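Local coordinates for protein xylanase Y (Bacillus halodurans, PDB 1WU4) that hydrolyses xylooligosaccharides of three or more units with inversion of anomeric configuration, releasing xylose from the reducing end, at residues F294-Y306 with E314-T326. The protein carries 1 engineered substitution. Sequence-based numbering, arbitrary orientation.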
loop_
_atom_site.group_PDB
_atom_site.type_symbol
_atom_site.label_atom_id
_atom_site.label_comp_id
_atom_site.label_asym_id
_atom_site.label_seq_id
_atom_site.Cartn_x
_atom_site.Cartn_y
_atom_site.Cartn_z
ATOM N N PHE A 294 -4.044 17.255 -13.844
ATOM C CA PHE A 294 -2.637 17.590 -14.002
ATOM C C PHE A 294 -1.951 16.722 -15.055
ATOM O O PHE A 294 -1.114 17.205 -15.821
ATOM C CB PHE A 294 -1.898 17.436 -12.673
ATOM C CG PHE A 294 -0.443 17.784 -12.757
ATOM C CD1 PHE A 294 -0.038 19.111 -12.839
ATOM C CD2 PHE A 294 0.525 16.783 -12.797
ATOM C CE1 PHE A 294 1.308 19.439 -12.961
ATOM C CE2 PHE A 294 1.875 17.102 -12.920
ATOM C CZ PHE A 294 2.267 18.434 -13.002
ATOM N N PHE A 295 -2.307 15.443 -15.095
ATOM C CA PHE A 295 -1.696 14.525 -16.048
ATOM C C PHE A 295 -2.441 14.366 -17.370
ATOM O O PHE A 295 -1.954 13.696 -18.280
ATOM C CB PHE A 295 -1.504 13.155 -15.386
ATOM C CG PHE A 295 -0.375 13.125 -14.396
ATOM C CD1 PHE A 295 0.944 13.195 -14.835
ATOM C CD2 PHE A 295 -0.624 13.068 -13.026
ATOM C CE1 PHE A 295 2.002 13.212 -13.927
ATOM C CE2 PHE A 295 0.425 13.086 -12.108
ATOM C CZ PHE A 295 1.742 13.159 -12.559
ATOM N N ALA A 296 -3.600 15.007 -17.486
ATOM C CA ALA A 296 -4.421 14.911 -18.693
ATOM C C ALA A 296 -3.705 15.281 -19.989
ATOM O O ALA A 296 -3.943 14.666 -21.032
ATOM C CB ALA A 296 -5.670 15.774 -18.532
ATOM N N ASP A 297 -2.833 16.280 -19.929
ATOM C CA ASP A 297 -2.114 16.729 -21.116
ATOM C C ASP A 297 -0.655 16.283 -21.124
ATOM O O ASP A 297 0.170 16.863 -21.830
ATOM C CB ASP A 297 -2.191 18.256 -21.215
ATOM C CG ASP A 297 -1.349 18.954 -20.161
ATOM O OD1 ASP A 297 -1.317 18.478 -19.004
ATOM O OD2 ASP A 297 -0.725 19.988 -20.486
ATOM N N LYS A 298 -0.339 15.250 -20.349
ATOM C CA LYS A 298 1.030 14.749 -20.276
ATOM C C LYS A 298 1.144 13.302 -20.743
ATOM O O LYS A 298 0.319 12.460 -20.392
ATOM C CB LYS A 298 1.556 14.877 -18.842
ATOM C CG LYS A 298 1.628 16.320 -18.355
ATOM C CD LYS A 298 2.105 16.421 -16.917
ATOM C CE LYS A 298 2.285 17.878 -16.513
ATOM N NZ LYS A 298 1.033 18.666 -16.688
ATOM N N GLU A 299 2.170 13.022 -21.541
ATOM C CA GLU A 299 2.395 11.675 -22.054
ATOM C C GLU A 299 3.240 10.867 -21.077
ATOM O O GLU A 299 4.227 11.365 -20.540
ATOM C CB GLU A 299 3.103 11.729 -23.410
ATOM C CG GLU A 299 2.262 12.313 -24.532
ATOM C CD GLU A 299 0.972 11.547 -24.749
ATOM O OE1 GLU A 299 1.033 10.310 -24.917
ATOM O OE2 GLU A 299 -0.104 12.182 -24.756
ATOM N N PRO A 300 2.857 9.605 -20.831
ATOM C CA PRO A 300 3.587 8.728 -19.910
ATOM C C PRO A 300 5.096 8.709 -20.147
ATOM O O PRO A 300 5.883 8.734 -19.201
ATOM C CB PRO A 300 2.939 7.372 -20.154
ATOM C CG PRO A 300 1.511 7.753 -20.388
ATOM C CD PRO A 300 1.640 8.936 -21.329
ATOM N N GLU A 301 5.496 8.669 -21.413
ATOM C CA GLU A 301 6.910 8.643 -21.754
ATOM C C GLU A 301 7.615 9.913 -21.285
ATOM O O GLU A 301 8.840 9.938 -21.146
ATOM C CB GLU A 301 7.088 8.484 -23.269
ATOM C CG GLU A 301 6.374 7.276 -23.871
ATOM C CD GLU A 301 4.937 7.570 -24.276
ATOM O OE1 GLU A 301 4.130 7.973 -23.413
ATOM O OE2 GLU A 301 4.612 7.392 -25.469
ATOM N N ASP A 302 6.834 10.962 -21.033
ATOM C CA ASP A 302 7.379 12.242 -20.594
ATOM C C ASP A 302 7.174 12.538 -19.107
ATOM O O ASP A 302 7.594 13.592 -18.626
ATOM C CB ASP A 302 6.772 13.375 -21.430
ATOM C CG ASP A 302 7.411 14.725 -21.144
ATOM O OD1 ASP A 302 8.643 14.851 -21.313
ATOM O OD2 ASP A 302 6.681 15.660 -20.753
ATOM N N TYR A 303 6.528 11.628 -18.378
ATOM C CA TYR A 303 6.307 11.844 -16.947
ATOM C C TYR A 303 7.641 12.129 -16.259
ATOM O O TYR A 303 8.628 11.426 -16.479
ATOM C CB TYR A 303 5.674 10.618 -16.283
ATOM C CG TYR A 303 4.236 10.310 -16.653
ATOM C CD1 TYR A 303 3.416 11.253 -17.280
ATOM C CD2 TYR A 303 3.682 9.078 -16.319
ATOM C CE1 TYR A 303 2.072 10.964 -17.556
ATOM C CE2 TYR A 303 2.359 8.783 -16.585
ATOM C CZ TYR A 303 1.554 9.723 -17.199
ATOM O OH TYR A 303 0.237 9.399 -17.431
ATOM N N ARG A 304 7.657 13.151 -15.411
ATOM C CA ARG A 304 8.867 13.547 -14.695
ATOM C C ARG A 304 8.648 13.518 -13.196
ATOM O O ARG A 304 7.611 13.078 -12.704
ATOM C CB ARG A 304 9.240 14.996 -15.027
ATOM C CG ARG A 304 9.125 15.411 -16.474
ATOM C CD ARG A 304 10.186 14.756 -17.322
ATOM N NE ARG A 304 10.172 15.290 -18.680
ATOM C CZ ARG A 304 10.632 16.492 -19.019
ATOM N NH1 ARG A 304 11.153 17.295 -18.097
ATOM N NH2 ARG A 304 10.563 16.897 -20.280
ATOM N N ARG A 305 9.669 13.983 -12.486
ATOM C CA ARG A 305 9.590 14.175 -11.053
ATOM C C ARG A 305 9.068 15.614 -11.101
ATOM O O ARG A 305 9.523 16.405 -11.935
ATOM C CB ARG A 305 10.977 14.165 -10.401
ATOM C CG ARG A 305 10.958 14.524 -8.910
ATOM C CD ARG A 305 12.347 14.841 -8.370
ATOM N NE ARG A 305 13.247 13.690 -8.384
ATOM C CZ ARG A 305 13.304 12.761 -7.435
ATOM N NH1 ARG A 305 12.511 12.829 -6.374
ATOM N NH2 ARG A 305 14.174 11.766 -7.539
ATOM N N TYR A 306 8.111 15.954 -10.250
ATOM C CA TYR A 306 7.567 17.313 -10.238
ATOM C C TYR A 306 7.573 17.864 -8.827
ATOM O O TYR A 306 7.428 17.109 -7.863
ATOM C CB TYR A 306 6.107 17.334 -10.704
ATOM C CG TYR A 306 5.835 16.719 -12.052
ATOM C CD1 TYR A 306 5.970 17.464 -13.224
ATOM C CD2 TYR A 306 5.448 15.385 -12.157
ATOM C CE1 TYR A 306 5.725 16.890 -14.469
ATOM C CE2 TYR A 306 5.206 14.804 -13.392
ATOM C CZ TYR A 306 5.346 15.558 -14.542
ATOM O OH TYR A 306 5.122 14.962 -15.760
ATOM N N GLU A 314 14.009 17.742 -14.830
ATOM C CA GLU A 314 14.438 17.088 -16.060
ATOM C C GLU A 314 14.294 15.582 -15.876
ATOM O O GLU A 314 13.950 14.863 -16.812
ATOM C CB GLU A 314 15.899 17.415 -16.374
ATOM C CG GLU A 314 16.145 18.835 -16.843
ATOM C CD GLU A 314 17.583 19.054 -17.270
ATOM O OE1 GLU A 314 18.054 18.322 -18.167
ATOM O OE2 GLU A 314 18.243 19.955 -16.709
ATOM N N GLU A 315 14.554 15.114 -14.659
ATOM C CA GLU A 315 14.472 13.690 -14.353
ATOM C C GLU A 315 13.109 13.079 -14.651
ATOM O O GLU A 315 12.068 13.609 -14.256
ATOM C CB GLU A 315 14.832 13.432 -12.883
ATOM C CG GLU A 315 14.651 11.970 -12.474
ATOM C CD GLU A 315 15.125 11.669 -11.064
ATOM O OE1 GLU A 315 15.055 12.561 -10.192
ATOM O OE2 GLU A 315 15.554 10.520 -10.823
ATOM N N LYS A 316 13.129 11.956 -15.360
ATOM C CA LYS A 316 11.905 11.250 -15.701
ATOM C C LYS A 316 11.458 10.394 -14.525
ATOM O O LYS A 316 12.258 10.024 -13.664
ATOM C CB LYS A 316 12.131 10.328 -16.903
ATOM C CG LYS A 316 12.444 11.026 -18.214
ATOM C CD LYS A 316 11.225 11.731 -18.775
ATOM C CE LYS A 316 11.481 12.212 -20.194
ATOM N NZ LYS A 316 11.777 11.072 -21.107
ATOM N N SER A 317 10.168 10.090 -14.494
ATOM C CA SER A 317 9.621 9.220 -13.470
ATOM C C SER A 317 10.352 7.890 -13.629
ATOM O O SER A 317 10.588 7.441 -14.753
ATOM C CB SER A 317 8.127 9.013 -13.715
ATOM O OG SER A 317 7.622 7.936 -12.945
ATOM N N LEU A 318 10.719 7.267 -12.516
ATOM C CA LEU A 318 11.402 5.981 -12.579
ATOM C C LEU A 318 10.376 4.854 -12.643
ATOM O O LEU A 318 10.724 3.706 -12.926
ATOM C CB LEU A 318 12.301 5.792 -11.355
ATOM C CG LEU A 318 13.614 6.581 -11.358
ATOM C CD1 LEU A 318 14.288 6.456 -10.002
ATOM C CD2 LEU A 318 14.522 6.056 -12.460
ATOM N N HIS A 319 9.112 5.190 -12.397
ATOM C CA HIS A 319 8.038 4.200 -12.394
ATOM C C HIS A 319 6.759 4.738 -13.040
ATOM O O HIS A 319 5.717 4.826 -12.391
ATOM C CB HIS A 319 7.754 3.773 -10.950
ATOM C CG HIS A 319 8.946 3.198 -10.250
ATOM N ND1 HIS A 319 9.424 1.933 -10.515
ATOM C CD2 HIS A 319 9.779 3.728 -9.323
ATOM C CE1 HIS A 319 10.500 1.709 -9.781
ATOM N NE2 HIS A 319 10.736 2.783 -9.050
ATOM N N PRO A 320 6.820 5.085 -14.335
ATOM C CA PRO A 320 5.644 5.613 -15.033
ATOM C C PRO A 320 4.451 4.659 -15.092
ATOM O O PRO A 320 3.304 5.099 -15.042
ATOM C CB PRO A 320 6.192 5.981 -16.414
ATOM C CG PRO A 320 7.363 5.052 -16.583
ATOM C CD PRO A 320 7.997 5.070 -15.221
ATOM N N VAL A 321 4.714 3.359 -15.198
ATOM C CA VAL A 321 3.627 2.382 -15.238
ATOM C C VAL A 321 2.920 2.378 -13.879
ATOM O O VAL A 321 1.693 2.310 -13.808
ATOM C CB VAL A 321 4.157 0.964 -15.582
ATOM C CG1 VAL A 321 3.052 -0.071 -15.413
ATOM C CG2 VAL A 321 4.662 0.944 -17.021
ATOM N N GLY A 322 3.697 2.464 -12.802
ATOM C CA GLY A 322 3.108 2.505 -11.476
ATOM C C GLY A 322 2.263 3.761 -11.318
ATOM O O GLY A 322 1.190 3.721 -10.720
ATOM N N LEU A 323 2.748 4.882 -11.848
ATOM C CA LEU A 323 1.998 6.131 -11.767
ATOM C C LEU A 323 0.660 5.973 -12.498
ATOM O O LEU A 323 -0.383 6.368 -11.980
ATOM C CB LEU A 323 2.821 7.283 -12.364
ATOM C CG LEU A 323 2.164 8.668 -12.432
ATOM C CD1 LEU A 323 1.550 9.038 -11.085
ATOM C CD2 LEU A 323 3.207 9.698 -12.844
ATOM N N ILE A 324 0.692 5.390 -13.694
ATOM C CA ILE A 324 -0.526 5.164 -14.468
ATOM C C ILE A 324 -1.509 4.313 -13.663
ATOM O O ILE A 324 -2.695 4.633 -13.566
ATOM C CB ILE A 324 -0.213 4.442 -15.804
ATOM C CG1 ILE A 324 0.537 5.388 -16.742
ATOM C CG2 ILE A 324 -1.501 3.929 -16.449
ATOM C CD1 ILE A 324 1.006 4.726 -18.027
ATOM N N ALA A 325 -1.011 3.227 -13.081
ATOM C CA ALA A 325 -1.851 2.333 -12.294
ATOM C C ALA A 325 -2.501 3.030 -11.104
ATOM O O ALA A 325 -3.692 2.849 -10.851
ATOM C CB ALA A 325 -1.033 1.139 -11.811
ATOM N N THR A 326 -1.725 3.824 -10.373
ATOM C CA THR A 326 -2.278 4.503 -9.208
ATOM C C THR A 326 -3.289 5.577 -9.588
ATOM O O THR A 326 -4.309 5.724 -8.918
ATOM C CB THR A 326 -1.177 5.121 -8.317
ATOM O OG1 THR A 326 -0.419 6.078 -9.068
ATOM C CG2 THR A 326 -0.249 4.029 -7.786
#
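Arg-304 and Lys-316 form an antiparallel, non-hydrogen-bonded pair, flanked by backbone bonds from Ser-317 N to Tyr-303 O (2.8 Å) and from Arg-305 N to Glu-315 O (3.0 Å). Beyond the pair, the Tyr-303 ring is tucked against helix 320-329: CD2 of Tyr-303 lies 3.6 Å from Leu-323 CD2, while Ile-324 CG1 meets the ring edge and Pro-300 CA lies over the centre of one face. Leu-323 CD2 also touches Phe-295 CZ, bringing Phe-295, on helix 282-295, into the same apolar cluster. Lys-316, its chain bent at chi2 (-71°), runs past Arg-304, with Lys-316 CD 3.5 Å from Arg-304 CD, and carries NZ to Glu-301 O in the carbonyl plane. Arg-304 turns NE and NH2 onto a single oxygen, Asp-302 OD1, and gives NH1 to Phe-313 O. A leucine in place of Arg-304 would probably leave the Asp-302 carboxylate without its charged mate and Lys-316 freer to swing. On the neighbouring strand residue, Arg-305 holds Glu-315 OE1 side-on through NE (2.8 Å) and NH2, the guanidinium and carboxylate planes 47° apart. The arrangement is a short, hairpin-like antiparallel connection between helices 282-295 and 320-329 in the (alpha/alpha)6 barrel of glycoside hydrolase family 8, with the Arg-305 side chain about 9 Å from that of Asp-263, the probable proton acceptor.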